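Long-range contact in lipoprotein (Paraburkholderia phytofirmans, PDB 5T11), which probably guides the export of Pel polysaccharide across the outer membrane as a dodecameric periplasmic lipoprotein, as its Pseudomonas aeruginosa counterpart does: residues V24-Y29 with G94-W99. The protein carries 1 engineered substitution. Sequence-based numbering, arbitrary orientation.
Sequences VSIANY and GAVEEW
Ala27 and Ala95 sit side by side on neighbouring parallel strands, and Ala27 grips the partner strand through both its peptide groups. Its N donates to Gly94 O, and its O accepts from Val96 N at 2.8 Å; Tyr29 N continues the series by donating to Val96 O. On the face carrying the two alanines, their methyls lie 4.0 Å apart, CB to CB. The small Ala95 methyl lets the Tyr29 ring lie against it, CE2 coming to 3.5 Å from Ala95 CB and CD2 next. Tyr29 CG stands beside its own backbone N (chi1 -63°). On the opposite face, Ile26 CG2 meets Val96 CG2 at 3.8 Å, branched side chains suited to a strand and to the buried side, where Ile26 also touches Phe115. Glycine fits at Gly94 because, at this backbone conformation, a CB would collide with the preceding carbonyl O. Farther out, Glu40 of helix 35-49 accepts from Ile26 N. Where the chain turns at Glu97, Glu97 and Glu98 both hydrogen-bond through the backbone to Gly112 of antiparallel strand 109-119, a classic beta bulge. Helix 35-49 covers the Ile26/Val96 face; the same helix of a neighbouring subunit packs its Ser38 and Ser41 on the alanine face. This parallel pair thus joins a mixed sheet, probably LpoB-like, to the dodecamer interface.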
# COMPACT_ATOMS: atom_id res chain seq x y z
N VAL B 24 24.22 -25.35 -25.30
CA VAL B 24 23.43 -26.16 -24.39
C VAL B 24 23.19 -25.37 -23.11
O VAL B 24 24.14 -24.84 -22.52
CB VAL B 24 24.14 -27.50 -24.09
CG1 VAL B 24 23.68 -28.08 -22.77
CG2 VAL B 24 23.92 -28.48 -25.22
N SER B 25 21.92 -25.30 -22.69
CA SER B 25 21.44 -24.88 -21.38
C SER B 25 22.41 -23.99 -20.61
O SER B 25 23.23 -24.47 -19.83
CB SER B 25 21.11 -26.09 -20.52
OG SER B 25 22.29 -26.78 -20.14
N ILE B 26 22.32 -22.69 -20.86
CA ILE B 26 23.02 -21.72 -20.04
C ILE B 26 22.15 -21.43 -18.81
O ILE B 26 21.01 -20.98 -18.94
CB ILE B 26 23.31 -20.45 -20.84
CG1 ILE B 26 24.28 -20.81 -21.98
CG2 ILE B 26 23.81 -19.34 -19.90
CD1 ILE B 26 24.70 -19.66 -22.88
N ALA B 27 22.69 -21.73 -17.63
CA ALA B 27 21.93 -21.64 -16.39
C ALA B 27 21.62 -20.18 -16.06
O ALA B 27 22.37 -19.26 -16.40
CB ALA B 27 22.69 -22.30 -15.24
N ASN B 28 20.48 -19.96 -15.40
CA ASN B 28 20.06 -18.61 -15.06
C ASN B 28 20.11 -18.48 -13.55
O ASN B 28 19.26 -19.05 -12.83
CB ASN B 28 18.66 -18.30 -15.61
CG ASN B 28 18.25 -16.84 -15.36
OD1 ASN B 28 19.04 -16.02 -14.86
ND2 ASN B 28 17.01 -16.50 -15.69
N TYR B 29 21.12 -17.76 -13.05
CA TYR B 29 21.24 -17.53 -11.62
C TYR B 29 20.75 -16.15 -11.21
O TYR B 29 21.00 -15.71 -10.09
CB TYR B 29 22.68 -17.75 -11.17
CG TYR B 29 23.15 -19.17 -11.39
CD1 TYR B 29 22.26 -20.24 -11.26
CD2 TYR B 29 24.47 -19.46 -11.74
CE1 TYR B 29 22.68 -21.55 -11.47
CE2 TYR B 29 24.89 -20.77 -11.95
CZ TYR B 29 23.99 -21.80 -11.82
OH TYR B 29 24.40 -23.09 -12.02
N GLY B 94 27.34 -22.77 -19.92
CA GLY B 94 27.75 -21.71 -19.02
C GLY B 94 26.62 -21.33 -18.08
O GLY B 94 25.69 -22.10 -17.85
N ALA B 95 26.73 -20.11 -17.55
CA ALA B 95 25.75 -19.60 -16.59
C ALA B 95 25.74 -18.08 -16.61
O ALA B 95 26.76 -17.43 -16.87
CB ALA B 95 26.03 -20.10 -15.17
N VAL B 96 24.57 -17.52 -16.30
CA VAL B 96 24.40 -16.08 -16.13
C VAL B 96 24.35 -15.79 -14.63
O VAL B 96 23.45 -16.26 -13.92
CB VAL B 96 23.14 -15.59 -16.86
CG1 VAL B 96 22.96 -14.09 -16.68
CG2 VAL B 96 23.22 -15.96 -18.37
N GLU B 97 25.34 -15.03 -14.15
CA GLU B 97 25.42 -14.64 -12.74
C GLU B 97 24.72 -13.31 -12.47
O GLU B 97 24.35 -13.05 -11.31
CB GLU B 97 26.89 -14.53 -12.29
CG GLU B 97 27.62 -15.88 -12.21
CD GLU B 97 28.13 -16.35 -13.57
OE1 GLU B 97 28.49 -15.49 -14.41
OE2 GLU B 97 28.17 -17.59 -13.81
N GLU B 98 24.54 -12.48 -13.48
CA GLU B 98 23.89 -11.19 -13.29
C GLU B 98 23.42 -10.69 -14.64
O GLU B 98 24.11 -10.84 -15.66
CB GLU B 98 24.86 -10.18 -12.65
CG GLU B 98 24.27 -8.79 -12.47
CD GLU B 98 25.00 -7.97 -11.40
OE1 GLU B 98 26.26 -7.94 -11.41
OE2 GLU B 98 24.30 -7.34 -10.55
N TRP B 99 22.24 -10.08 -14.65
CA TRP B 99 21.59 -9.65 -15.88
C TRP B 99 20.40 -8.78 -15.51
O TRP B 99 19.25 -9.25 -15.51
CB TRP B 99 21.15 -10.88 -16.68
CG TRP B 99 20.68 -10.68 -18.11
CD1 TRP B 99 19.51 -10.09 -18.53
CD2 TRP B 99 21.33 -11.16 -19.31
NE1 TRP B 99 19.41 -10.15 -19.90
CE2 TRP B 99 20.51 -10.79 -20.41
CE3 TRP B 99 22.53 -11.83 -19.55
CZ2 TRP B 99 20.86 -11.09 -21.74
CZ3 TRP B 99 22.88 -12.13 -20.87
CH2 TRP B 99 22.03 -11.76 -21.95